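Exoglucanase A (Cellulomonas fimi, PDB 7CBD) hydrolyses beta-1,4-glucosidic linkages in cellulose with inversion of anomeric configuration, through the family 6 glycosidase catalytic domain present here, releasing cellobiose from non-reducing chain ends. Local coordinates at residues L91-L96 with D126-L131; D130-P135 with P185-Y190; A144-D149 with Q172-A177; K180-P185 with T219-A224; E214-T219 with A224-F229. One frame throughout, in Å; residues are numbered along the deposited sequence.

Contact 1 of 5, residues L91-L96 with D126-L131; sequences LVIYDL and DPIADL
I128 sets its CG1 branch beside the backbone N (chi1 -70°), which leaves the methyl CG2 anti to that N and aimed at L91 and I93. The two partners belong to strand 87-93, and I128 to helix 114-132. Together with strand 141-146, which pairs in parallel with 87-93, they make a beta-alpha-beta unit of the family 6 glycoside hydrolase barrel. The contact joins the helix of that unit to its first strand. It is wholly apolar and buried. One methyl of the helix serves two side chains that stand on the same side of the strand, two residues apart. L91 reaches it with CD1, its side chain lying at a slant to that of I128. I93 bends at both torsions (chi1 -54°, chi2 -60°), and this swings CD1 back to the helix although its CB does not point straight there. Neighbours complete the packing. L69 of helix 69-83 touches both L91 and I128, while L181 of helix 161-182 lies against I93. The approach is not close: I128 CG2 is 4.2 Å from L91 CD1 and likewise 4.2 Å from I93 CD1.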
# COMPACT_ATOMS: atom_id res chain seq x y z
N LEU A 91 -5.51 -8.86 -4.03
CA LEU A 91 -4.34 -9.68 -4.34
C LEU A 91 -3.24 -8.74 -4.81
O LEU A 91 -3.49 -7.87 -5.64
CB LEU A 91 -4.72 -10.58 -5.51
CG LEU A 91 -4.18 -12.01 -5.71
CD1 LEU A 91 -4.00 -12.33 -7.20
CD2 LEU A 91 -2.95 -12.34 -4.92
N VAL A 92 -2.02 -8.90 -4.28
CA VAL A 92 -0.91 -8.05 -4.69
C VAL A 92 0.04 -8.83 -5.59
O VAL A 92 0.57 -9.88 -5.19
CB VAL A 92 -0.15 -7.44 -3.50
CG1 VAL A 92 0.77 -6.32 -4.01
CG2 VAL A 92 -1.12 -6.90 -2.47
N ILE A 93 0.25 -8.30 -6.79
CA ILE A 93 1.19 -8.82 -7.77
C ILE A 93 2.49 -8.05 -7.54
O ILE A 93 2.53 -6.83 -7.70
CB ILE A 93 0.65 -8.58 -9.18
CG1 ILE A 93 -0.77 -9.16 -9.33
CG2 ILE A 93 1.59 -9.13 -10.24
CD1 ILE A 93 -0.86 -10.65 -9.07
N TYR A 94 3.55 -8.75 -7.12
CA TYR A 94 4.73 -8.06 -6.59
C TYR A 94 5.97 -8.92 -6.73
O TYR A 94 6.53 -9.39 -5.73
CB TYR A 94 4.51 -7.68 -5.12
CG TYR A 94 5.55 -6.76 -4.49
CD1 TYR A 94 6.02 -5.63 -5.15
CD2 TYR A 94 6.02 -7.01 -3.20
CE1 TYR A 94 6.95 -4.78 -4.55
CE2 TYR A 94 6.94 -6.17 -2.60
CZ TYR A 94 7.40 -5.06 -3.28
OH TYR A 94 8.32 -4.23 -2.66
N ASP A 95 6.43 -9.14 -7.97
CA ASP A 95 7.65 -9.92 -8.14
C ASP A 95 8.42 -9.56 -9.41
O ASP A 95 9.10 -10.43 -9.97
CB ASP A 95 7.36 -11.43 -8.10
CG ASP A 95 8.55 -12.25 -7.66
OD1 ASP A 95 9.50 -11.70 -7.06
OD2 ASP A 95 8.51 -13.48 -7.90
N LEU A 96 8.38 -8.30 -9.85
CA LEU A 96 9.02 -7.94 -11.10
C LEU A 96 10.52 -8.25 -11.06
O LEU A 96 11.16 -8.15 -10.01
CB LEU A 96 8.88 -6.45 -11.40
CG LEU A 96 7.58 -6.05 -12.07
CD1 LEU A 96 7.40 -4.55 -11.99
CD2 LEU A 96 7.50 -6.51 -13.51
N ASP A 126 2.04 -16.64 -14.96
CA ASP A 126 1.23 -17.71 -15.55
C ASP A 126 0.52 -18.56 -14.50
O ASP A 126 -0.69 -18.78 -14.65
CB ASP A 126 2.05 -18.57 -16.52
CG ASP A 126 2.30 -17.90 -17.86
OD1 ASP A 126 1.79 -16.78 -18.09
OD2 ASP A 126 3.03 -18.50 -18.68
N PRO A 127 1.18 -19.05 -13.45
CA PRO A 127 0.43 -19.86 -12.46
C PRO A 127 -0.60 -19.06 -11.69
O PRO A 127 -1.65 -19.60 -11.33
CB PRO A 127 1.52 -20.42 -11.54
CG PRO A 127 2.79 -20.29 -12.31
CD PRO A 127 2.63 -19.10 -13.20
N ILE A 128 -0.34 -17.78 -11.42
CA ILE A 128 -1.35 -16.96 -10.76
C ILE A 128 -2.58 -16.81 -11.66
O ILE A 128 -3.72 -17.04 -11.23
CB ILE A 128 -0.76 -15.60 -10.35
CG1 ILE A 128 0.23 -15.78 -9.19
CG2 ILE A 128 -1.87 -14.64 -9.97
CD1 ILE A 128 1.04 -14.55 -8.90
N ALA A 129 -2.36 -16.45 -12.93
CA ALA A 129 -3.47 -16.30 -13.86
C ALA A 129 -4.22 -17.62 -14.06
O ALA A 129 -5.45 -17.63 -14.18
CB ALA A 129 -2.96 -15.77 -15.20
N ASP A 130 -3.49 -18.74 -14.09
CA ASP A 130 -4.13 -20.04 -14.25
C ASP A 130 -5.09 -20.32 -13.10
O ASP A 130 -6.16 -20.90 -13.30
CB ASP A 130 -3.06 -21.12 -14.34
CG ASP A 130 -3.62 -22.47 -14.73
OD1 ASP A 130 -4.72 -22.52 -15.32
OD2 ASP A 130 -2.95 -23.49 -14.46
N LEU A 131 -4.71 -19.94 -11.88
CA LEU A 131 -5.61 -20.11 -10.75
C LEU A 131 -6.78 -19.14 -10.83
O LEU A 131 -7.94 -19.53 -10.64
CB LEU A 131 -4.84 -19.93 -9.44
CG LEU A 131 -4.25 -21.20 -8.83
CD1 LEU A 131 -3.26 -20.86 -7.72
CD2 LEU A 131 -5.36 -22.11 -8.31

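Contact 2 of 5, residues D130-P135 with P185-Y190; sequences DLLDNP and PNVYNY
The carbonyl oxygen of L132 accepts a hydrogen bond from a water that links it to N186 across the contact. The water lies 2.7 Å from L132 O. It gives its second hydrogen to N134 O at 2.8 Å. It also accepts a weak bond from N186 ND2, at 3.4 Å. A carbonyl of the last helical turn and one just beyond it are thus gathered on one solvent molecule. The stronger partner of the N186 amide is I140 O, which takes a hydrogen bond from the same ND2, so the amide's position does not rest on the water alone. The helix ends in a tight turn here, with N134 N bonded to L131 O at 3.1 Å. Beside this polar patch lies an apolar one. L132 points at the strand with an extended end (chi2 178°) and brings CD1 to 4.2 Å from V187 CG2. The two side chains cross at about a right angle and touch through one methyl each. L181 and I142 also pack on L132, while L73 of helix 69-83 touches it too. The helix therefore ends close to where strand 187-192 begins. Strand 141-146 lies between 187-192 and 87-93 in the parallel sheet. Such a meeting of helix C-termini with strand N-termini belongs to the end of a beta/alpha barrel away from the active site, as in this family 6 catalytic domain.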
# COMPACT_ATOMS: atom_id res chain seq x y z
N ASP A 130 -3.49 -18.74 -14.09
CA ASP A 130 -4.13 -20.04 -14.25
C ASP A 130 -5.09 -20.32 -13.10
O ASP A 130 -6.16 -20.90 -13.30
CB ASP A 130 -3.06 -21.12 -14.34
CG ASP A 130 -3.62 -22.47 -14.73
OD1 ASP A 130 -4.72 -22.52 -15.32
OD2 ASP A 130 -2.95 -23.49 -14.46
N LEU A 131 -4.71 -19.94 -11.88
CA LEU A 131 -5.61 -20.11 -10.75
C LEU A 131 -6.78 -19.14 -10.83
O LEU A 131 -7.94 -19.53 -10.64
CB LEU A 131 -4.84 -19.93 -9.44
CG LEU A 131 -4.25 -21.20 -8.83
CD1 LEU A 131 -3.26 -20.86 -7.72
CD2 LEU A 131 -5.36 -22.11 -8.31
N LEU A 132 -6.50 -17.87 -11.12
CA LEU A 132 -7.55 -16.86 -11.12
C LEU A 132 -8.60 -17.12 -12.19
O LEU A 132 -9.76 -16.76 -12.01
CB LEU A 132 -6.95 -15.48 -11.34
CG LEU A 132 -6.05 -14.94 -10.23
CD1 LEU A 132 -5.50 -13.58 -10.62
CD2 LEU A 132 -6.81 -14.85 -8.91
N ASP A 133 -8.20 -17.74 -13.30
CA ASP A 133 -9.09 -18.02 -14.42
C ASP A 133 -9.89 -19.30 -14.25
O ASP A 133 -10.68 -19.65 -15.14
CB ASP A 133 -8.28 -18.08 -15.72
CG ASP A 133 -9.10 -17.73 -16.95
OD1 ASP A 133 -10.19 -17.12 -16.81
OD2 ASP A 133 -8.66 -18.06 -18.07
N ASN A 134 -9.71 -20.01 -13.15
CA ASN A 134 -10.43 -21.26 -12.94
C ASN A 134 -11.92 -20.97 -12.78
O ASN A 134 -12.29 -20.05 -12.04
CB ASN A 134 -9.89 -21.92 -11.68
CG ASN A 134 -10.37 -23.35 -11.51
OD1 ASN A 134 -11.56 -23.62 -11.54
ND2 ASN A 134 -9.44 -24.27 -11.34
N PRO A 135 -12.80 -21.72 -13.45
CA PRO A 135 -14.25 -21.46 -13.30
C PRO A 135 -14.74 -21.53 -11.87
O PRO A 135 -15.80 -20.97 -11.56
CB PRO A 135 -14.89 -22.55 -14.17
CG PRO A 135 -13.87 -22.89 -15.17
CD PRO A 135 -12.53 -22.74 -14.48
N PRO A 185 -12.29 -12.00 -16.80
CA PRO A 185 -13.29 -10.92 -16.68
C PRO A 185 -13.58 -10.48 -15.26
O PRO A 185 -14.07 -9.36 -15.07
CB PRO A 185 -14.54 -11.51 -17.35
CG PRO A 185 -14.33 -12.98 -17.27
CD PRO A 185 -12.86 -13.19 -17.45
N ASN A 186 -13.34 -11.33 -14.26
CA ASN A 186 -13.58 -10.96 -12.87
C ASN A 186 -12.34 -10.44 -12.17
O ASN A 186 -12.35 -10.31 -10.94
CB ASN A 186 -14.23 -12.11 -12.10
CG ASN A 186 -13.43 -13.40 -12.18
OD1 ASN A 186 -12.73 -13.66 -13.17
ND2 ASN A 186 -13.52 -14.22 -11.14
N VAL A 187 -11.27 -10.15 -12.91
CA VAL A 187 -10.07 -9.53 -12.36
C VAL A 187 -10.08 -8.06 -12.73
O VAL A 187 -10.35 -7.70 -13.89
CB VAL A 187 -8.79 -10.23 -12.84
CG1 VAL A 187 -7.55 -9.51 -12.31
CG2 VAL A 187 -8.78 -11.68 -12.40
N TYR A 188 -9.77 -7.21 -11.75
CA TYR A 188 -9.78 -5.75 -11.87
C TYR A 188 -8.38 -5.28 -11.51
O TYR A 188 -7.91 -5.53 -10.40
CB TYR A 188 -10.82 -5.16 -10.91
CG TYR A 188 -12.22 -5.59 -11.30
CD1 TYR A 188 -13.03 -4.75 -12.05
CD2 TYR A 188 -12.71 -6.86 -10.98
CE1 TYR A 188 -14.30 -5.15 -12.47
CE2 TYR A 188 -13.98 -7.27 -11.39
CZ TYR A 188 -14.77 -6.41 -12.14
OH TYR A 188 -16.03 -6.79 -12.57
N ASN A 189 -7.71 -4.62 -12.45
CA ASN A 189 -6.30 -4.28 -12.31
C ASN A 189 -6.16 -2.85 -11.81
O ASN A 189 -6.59 -1.90 -12.49
CB ASN A 189 -5.58 -4.41 -13.65
CG ASN A 189 -5.48 -5.84 -14.10
OD1 ASN A 189 -5.39 -6.76 -13.28
ND2 ASN A 189 -5.50 -6.05 -15.40
N TYR A 190 -5.53 -2.69 -10.65
CA TYR A 190 -5.26 -1.39 -10.06
C TYR A 190 -3.75 -1.18 -10.08
O TYR A 190 -3.01 -1.84 -9.34
CB TYR A 190 -5.82 -1.30 -8.64
CG TYR A 190 -7.32 -1.14 -8.62
CD1 TYR A 190 -7.90 0.12 -8.59
CD2 TYR A 190 -8.17 -2.25 -8.65
CE1 TYR A 190 -9.29 0.28 -8.58
CE2 TYR A 190 -9.56 -2.11 -8.65
CZ TYR A 190 -10.11 -0.83 -8.61
OH TYR A 190 -11.47 -0.68 -8.60
O HOH W 1 -12.41 -17.24 -12.29

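Contact 3 of 5, residues A144-D149 with Q172-A177; sequences ATIEPD and QGVKYA
I146 and V174 form the close part of this contact, with I146 CG2 4.2 Å from V174 CG1. I146 points from strand 141-146 to helix 161-182. Its first torsion (chi1 -52°) puts CG2 anti to the backbone N, on the side where the helix passes. The packing slackens around this pair. A177 CB, one turn further along the helix, stays farther off, at 4.5 Å from I146 CG2. E147 CB is 4.5 Å from V174 CG2, and no polar bond crosses to the helix. The carboxylate of E147 turns to other partners: OE2 is hydrogen-bonded to Y120 OH and D95 N, and OE1 weakly to L96 N. Q172 marks the solvent side of the helix. K175 NZ pairs with D179 in a salt bridge and with S218 O, on the flank toward helix 202-218. E147 has a positive phi (55°), and the chain turns there out of the strand. D149, the probable proton donor, follows two residues later. The contact thus backs a strand whose C-terminal end leads into the active-site loop, an arrangement characteristic of the beta/alpha barrel of family 6 glycoside hydrolases.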
# COMPACT_ATOMS: atom_id res chain seq x y z
N ALA A 144 -6.57 -6.82 -8.28
CA ALA A 144 -5.14 -7.09 -8.33
C ALA A 144 -4.41 -5.75 -8.27
O ALA A 144 -4.52 -4.93 -9.19
CB ALA A 144 -4.81 -7.83 -9.63
N THR A 145 -3.70 -5.52 -7.16
CA THR A 145 -2.79 -4.38 -7.08
C THR A 145 -1.52 -4.74 -7.85
O THR A 145 -0.84 -5.71 -7.50
CB THR A 145 -2.48 -4.05 -5.62
OG1 THR A 145 -3.62 -3.44 -5.01
CG2 THR A 145 -1.31 -3.06 -5.54
N ILE A 146 -1.21 -3.98 -8.90
CA ILE A 146 -0.18 -4.35 -9.86
C ILE A 146 1.13 -3.65 -9.50
O ILE A 146 1.31 -2.46 -9.77
CB ILE A 146 -0.60 -4.03 -11.30
CG1 ILE A 146 -1.97 -4.61 -11.65
CG2 ILE A 146 0.47 -4.54 -12.28
CD1 ILE A 146 -2.06 -6.11 -11.54
N GLU A 147 2.05 -4.42 -8.92
CA GLU A 147 3.47 -4.13 -8.77
C GLU A 147 3.76 -2.80 -8.07
O GLU A 147 4.22 -1.83 -8.69
CB GLU A 147 4.21 -4.28 -10.10
CG GLU A 147 4.18 -5.70 -10.65
CD GLU A 147 5.07 -6.68 -9.89
OE1 GLU A 147 5.90 -6.26 -9.06
OE2 GLU A 147 4.94 -7.91 -10.13
N PRO A 148 3.55 -2.74 -6.76
CA PRO A 148 3.99 -1.58 -5.98
C PRO A 148 5.47 -1.29 -6.20
O PRO A 148 6.27 -2.18 -6.50
CB PRO A 148 3.72 -2.00 -4.53
CG PRO A 148 2.62 -3.03 -4.65
CD PRO A 148 2.90 -3.77 -5.92
N ASP A 149 5.84 -0.01 -6.07
CA ASP A 149 7.24 0.41 -6.13
C ASP A 149 7.91 0.03 -7.45
O ASP A 149 9.06 -0.41 -7.47
CB ASP A 149 8.04 -0.11 -4.94
CG ASP A 149 9.42 0.50 -4.85
OD1 ASP A 149 9.58 1.66 -5.29
OD2 ASP A 149 10.35 -0.18 -4.37
N GLN A 172 7.93 -4.37 -19.70
CA GLN A 172 7.47 -5.61 -20.32
C GLN A 172 6.75 -6.50 -19.31
O GLN A 172 5.78 -7.18 -19.66
CB GLN A 172 8.64 -6.33 -20.98
CG GLN A 172 9.29 -5.52 -22.10
CD GLN A 172 10.61 -6.09 -22.58
OE1 GLN A 172 10.82 -7.30 -22.54
NE2 GLN A 172 11.50 -5.21 -23.03
N GLY A 173 7.21 -6.50 -18.06
CA GLY A 173 6.57 -7.32 -17.05
C GLY A 173 5.20 -6.81 -16.68
O GLY A 173 4.26 -7.60 -16.54
N VAL A 174 5.05 -5.49 -16.52
CA VAL A 174 3.73 -4.95 -16.23
C VAL A 174 2.79 -5.17 -17.41
O VAL A 174 1.62 -5.52 -17.21
CB VAL A 174 3.80 -3.47 -15.78
CG1 VAL A 174 2.40 -2.88 -15.67
CG2 VAL A 174 4.52 -3.36 -14.45
N LYS A 175 3.27 -4.99 -18.64
CA LYS A 175 2.45 -5.31 -19.81
C LYS A 175 1.95 -6.75 -19.75
O LYS A 175 0.77 -7.02 -19.99
CB LYS A 175 3.22 -5.06 -21.11
CG LYS A 175 2.51 -5.66 -22.33
CD LYS A 175 3.28 -5.47 -23.63
CE LYS A 175 2.82 -6.48 -24.71
NZ LYS A 175 1.36 -6.37 -25.09
N TYR A 176 2.84 -7.69 -19.44
CA TYR A 176 2.46 -9.10 -19.41
C TYR A 176 1.43 -9.36 -18.32
O TYR A 176 0.44 -10.07 -18.54
CB TYR A 176 3.70 -9.96 -19.21
CG TYR A 176 3.46 -11.43 -19.44
CD1 TYR A 176 3.49 -11.96 -20.72
CD2 TYR A 176 3.20 -12.29 -18.38
CE1 TYR A 176 3.28 -13.31 -20.94
CE2 TYR A 176 2.98 -13.64 -18.58
CZ TYR A 176 3.02 -14.14 -19.87
OH TYR A 176 2.80 -15.48 -20.07
N ALA A 177 1.67 -8.82 -17.12
CA ALA A 177 0.72 -8.98 -16.02
C ALA A 177 -0.65 -8.44 -16.42
O ALA A 177 -1.67 -9.12 -16.25
CB ALA A 177 1.24 -8.26 -14.78

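Contact 4 of 5, residues K180-P185 with T219-A224; sequences KLHAIP and TTAGFA
The imidazole of H182 turns one face to the carbonyl oxygen of A224, while the methyl of A221 meets it at a slant. H182 CG is anti to the backbone N (chi1 176°), which extends the ring from the end of helix 161-182 to the loop 219-224. A224 O sits over one ring face, 3.0 Å from H182 CE1. The carbonyl carbon is 3.8 Å above the ring plane and displaced to the rim. H182 ND1 is 3.3 Å from the same oxygen, but the angle is poor and the pair is not a hydrogen bond. The oxygen therefore meets the pi face of the ring and not an N-H. A221 CB comes to 3.4 Å from H182 CD2. The methyl of A224 adds a lighter touch, its CB 4.0 Å from H182 NE2. An alanine at this position would remove the ring, and the methyl of A221 and the carbonyl of A224 would probably lose their shared packing surface. The contact lies at the protein surface. N189 of strand 187-192 also touches H182. D179 of the same helix holds T220 N by a hydrogen bond, so a backbone bond as well as the ring ties the loop between helix 202-218 and strand 228-231 to helix 161-182.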
# COMPACT_ATOMS: atom_id res chain seq x y z
N LYS A 180 -2.36 -10.68 -19.18
CA LYS A 180 -2.86 -11.96 -18.68
C LYS A 180 -4.03 -11.78 -17.73
O LYS A 180 -4.99 -12.55 -17.76
CB LYS A 180 -1.73 -12.73 -17.99
CG LYS A 180 -0.65 -13.20 -18.96
CD LYS A 180 -1.11 -14.42 -19.73
CE LYS A 180 -1.16 -15.64 -18.81
NZ LYS A 180 -1.28 -16.93 -19.55
N LEU A 181 -3.95 -10.77 -16.85
CA LEU A 181 -4.99 -10.59 -15.84
C LEU A 181 -6.23 -9.94 -16.42
O LEU A 181 -7.36 -10.31 -16.06
CB LEU A 181 -4.44 -9.78 -14.67
CG LEU A 181 -3.37 -10.49 -13.85
CD1 LEU A 181 -2.80 -9.58 -12.79
CD2 LEU A 181 -3.92 -11.73 -13.21
N HIS A 182 -6.06 -8.95 -17.31
CA HIS A 182 -7.24 -8.32 -17.88
C HIS A 182 -8.07 -9.29 -18.73
O HIS A 182 -9.28 -9.10 -18.89
CB HIS A 182 -6.88 -7.08 -18.69
CG HIS A 182 -8.05 -6.47 -19.38
ND1 HIS A 182 -9.10 -5.91 -18.69
CD2 HIS A 182 -8.38 -6.41 -20.69
CE1 HIS A 182 -10.02 -5.49 -19.54
NE2 HIS A 182 -9.60 -5.78 -20.76
N ALA A 183 -7.44 -10.34 -19.27
CA ALA A 183 -8.18 -11.35 -20.02
C ALA A 183 -9.17 -12.13 -19.16
O ALA A 183 -10.03 -12.82 -19.70
CB ALA A 183 -7.22 -12.31 -20.73
N ILE A 184 -9.06 -12.03 -17.83
CA ILE A 184 -9.93 -12.74 -16.90
C ILE A 184 -11.02 -11.76 -16.47
O ILE A 184 -10.70 -10.75 -15.83
CB ILE A 184 -9.13 -13.28 -15.71
CG1 ILE A 184 -7.89 -14.02 -16.22
CG2 ILE A 184 -10.01 -14.17 -14.81
CD1 ILE A 184 -6.94 -14.49 -15.14
N PRO A 185 -12.29 -12.00 -16.80
CA PRO A 185 -13.29 -10.92 -16.68
C PRO A 185 -13.58 -10.48 -15.26
O PRO A 185 -14.07 -9.36 -15.07
CB PRO A 185 -14.54 -11.51 -17.35
CG PRO A 185 -14.33 -12.98 -17.27
CD PRO A 185 -12.86 -13.19 -17.45
N THR A 219 -0.41 -2.59 -24.06
CA THR A 219 -1.15 -3.81 -23.79
C THR A 219 -2.07 -4.15 -24.97
O THR A 219 -2.37 -3.31 -25.82
CB THR A 219 -1.97 -3.69 -22.50
OG1 THR A 219 -3.05 -2.76 -22.70
CG2 THR A 219 -1.10 -3.24 -21.32
N THR A 220 -2.53 -5.40 -25.02
CA THR A 220 -3.40 -5.77 -26.14
C THR A 220 -4.76 -5.08 -26.06
O THR A 220 -5.36 -4.77 -27.09
CB THR A 220 -3.57 -7.28 -26.26
OG1 THR A 220 -4.14 -7.80 -25.06
CG2 THR A 220 -2.23 -7.96 -26.51
N ALA A 221 -5.27 -4.83 -24.85
CA ALA A 221 -6.57 -4.18 -24.72
C ALA A 221 -6.47 -2.66 -24.56
O ALA A 221 -7.51 -2.00 -24.43
CB ALA A 221 -7.36 -4.79 -23.56
N GLY A 222 -5.27 -2.10 -24.55
CA GLY A 222 -5.14 -0.66 -24.43
C GLY A 222 -5.58 -0.17 -23.06
O GLY A 222 -5.32 -0.80 -22.03
N PHE A 223 -6.28 0.96 -23.05
CA PHE A 223 -6.66 1.57 -21.78
C PHE A 223 -7.57 0.68 -20.95
O PHE A 223 -7.55 0.75 -19.72
CB PHE A 223 -7.25 2.96 -22.02
CG PHE A 223 -6.23 3.98 -22.42
CD1 PHE A 223 -5.38 4.54 -21.47
CD2 PHE A 223 -6.07 4.34 -23.75
CE1 PHE A 223 -4.41 5.46 -21.84
CE2 PHE A 223 -5.10 5.26 -24.13
CZ PHE A 223 -4.27 5.82 -23.17
N ALA A 224 -8.33 -0.21 -21.59
CA ALA A 224 -9.21 -1.11 -20.85
C ALA A 224 -8.44 -2.06 -19.93
O ALA A 224 -9.05 -2.65 -19.03
CB ALA A 224 -10.08 -1.91 -21.81

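Contact 5 of 5, residues E214-T219 with A224-F229; sequences EVAKST and ASIDGF
Helix 202-218 gives way at T219 to an extended backbone (psi 163°), and the chain returns so that A216 and S225 have their CA atoms 6.7 Å apart. A216 O takes two bonds from T219. OG1 donates to it at 2.7 Å, in the carbonyl plane at a C=O...O angle of 148°, and T219 N donates at 3.1 Å. The side chain and the backbone of one residue thus close the helix end together. T219 OG1 can bend back to A216 because it sits between the backbone N and the carbonyl carbon (chi1 69°). The same oxygen lies 2.7 Å from S225 OG. S225 is modelled in two conformers; its hydroxyl also has G222 O as a weak partner, so the bond to T219 is not settled. A valine in place of T219 would have no hydroxyl, and A216 O would probably lose its side-chain donor while S225 OG lost a close polar neighbour. Beside this pair the contact is apolar: A216 CB rests 4.0 Å from I226 CD1. L178 of helix 161-182 touches both T219 and I226, and F223 packs on A216. The whole is a short helix-to-strand connection. It leads from helix 202-218 into strand 228-231, the parallel neighbour of 187-192, as in the alpha-to-beta turns of beta/alpha barrels.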
# COMPACT_ATOMS: atom_id res chain seq x y z
N GLU A 214 1.66 5.20 -21.70
CA GLU A 214 2.46 4.39 -22.62
C GLU A 214 2.30 2.91 -22.31
O GLU A 214 2.16 2.09 -23.22
CB GLU A 214 3.93 4.78 -22.52
CG GLU A 214 4.24 6.16 -23.03
CD GLU A 214 5.69 6.54 -22.83
OE1 GLU A 214 6.50 5.67 -22.43
OE2 GLU A 214 6.03 7.72 -23.07
N VAL A 215 2.35 2.56 -21.03
CA VAL A 215 2.18 1.16 -20.65
C VAL A 215 0.80 0.66 -21.07
O VAL A 215 0.67 -0.41 -21.67
CB VAL A 215 2.45 0.98 -19.14
CG1 VAL A 215 2.05 -0.43 -18.69
CG2 VAL A 215 3.92 1.26 -18.85
N ALA A 216 -0.24 1.45 -20.80
CA ALA A 216 -1.58 1.07 -21.24
C ALA A 216 -1.62 0.80 -22.74
O ALA A 216 -2.14 -0.23 -23.19
CB ALA A 216 -2.58 2.17 -20.86
N LYS A 217 -1.07 1.72 -23.54
CA LYS A 217 -1.13 1.58 -24.99
C LYS A 217 -0.32 0.39 -25.50
O LYS A 217 -0.57 -0.08 -26.61
CB LYS A 217 -0.72 2.89 -25.66
CG LYS A 217 -1.77 3.98 -25.50
CD LYS A 217 -1.35 5.29 -26.15
CE LYS A 217 -0.29 6.00 -25.34
NZ LYS A 217 -0.11 7.40 -25.81
N SER A 218 0.63 -0.12 -24.70
CA SER A 218 1.41 -1.29 -25.08
C SER A 218 0.66 -2.60 -24.84
O SER A 218 1.08 -3.64 -25.37
CB SER A 218 2.74 -1.34 -24.32
OG SER A 218 2.55 -1.79 -22.98
N THR A 219 -0.41 -2.59 -24.06
CA THR A 219 -1.15 -3.81 -23.79
C THR A 219 -2.07 -4.15 -24.97
O THR A 219 -2.37 -3.31 -25.82
CB THR A 219 -1.97 -3.69 -22.50
OG1 THR A 219 -3.05 -2.76 -22.70
CG2 THR A 219 -1.10 -3.24 -21.32
N ALA A 224 -8.33 -0.21 -21.59
CA ALA A 224 -9.21 -1.11 -20.85
C ALA A 224 -8.44 -2.06 -19.93
O ALA A 224 -9.05 -2.65 -19.03
CB ALA A 224 -10.08 -1.91 -21.81
N SER A 225 -7.14 -2.24 -20.15
CA SER A 225 -6.36 -3.16 -19.33
C SER A 225 -6.25 -2.72 -17.89
O SER A 225 -5.99 -3.56 -17.01
CB SER A 225 -4.95 -3.30 -19.90
OG SER A 225 -4.99 -3.84 -21.20
N ILE A 226 -6.39 -1.42 -17.62
CA ILE A 226 -6.19 -0.85 -16.30
C ILE A 226 -7.52 -0.30 -15.80
O ILE A 226 -8.05 0.66 -16.37
CB ILE A 226 -5.11 0.24 -16.33
CG1 ILE A 226 -3.76 -0.34 -16.77
CG2 ILE A 226 -4.99 0.91 -14.97
CD1 ILE A 226 -2.72 0.70 -17.11
N ASP A 227 -8.04 -0.90 -14.73
CA ASP A 227 -9.32 -0.46 -14.20
C ASP A 227 -9.20 0.77 -13.30
O ASP A 227 -10.14 1.56 -13.21
CB ASP A 227 -9.96 -1.61 -13.43
CG ASP A 227 -10.33 -2.75 -14.35
OD1 ASP A 227 -11.35 -2.63 -15.07
OD2 ASP A 227 -9.60 -3.75 -14.37
N GLY A 228 -8.05 0.94 -12.65
CA GLY A 228 -7.89 2.04 -11.73
C GLY A 228 -6.48 2.08 -11.21
O GLY A 228 -5.59 1.39 -11.72
N PHE A 229 -6.29 2.88 -10.17
CA PHE A 229 -4.97 3.16 -9.62
C PHE A 229 -5.05 3.16 -8.10
O PHE A 229 -6.08 3.52 -7.53
CB PHE A 229 -4.47 4.51 -10.14
CG PHE A 229 -4.34 4.54 -11.64
CD1 PHE A 229 -3.14 4.20 -12.24
CD2 PHE A 229 -5.43 4.84 -12.44
CE1 PHE A 229 -3.02 4.18 -13.62
CE2 PHE A 229 -5.32 4.82 -13.82
CZ PHE A 229 -4.12 4.49 -14.41

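Following the chain, contact 1 closes a loop from strand 87-93 to helix 114-132. Contact 2 starts on the end of that same helix, sharing D130 and L131, and reaches strand 187-192. Contact 3 is nested inside the loop of contact 2 and joins strand 141-146 to helix 161-182. Contact 4 starts at the end of that helix and crosses contact 2, with which it shares P185. It reaches the loop before strand 228-231. Contact 5 crosses contact 4, sharing T219 and A224, and closes a short return from helix 202-218. Together they tie three neighbouring parallel strands, 87-93, 141-146 and 187-192, and the lead-in to a fourth, 228-231, to three helices of the barrel.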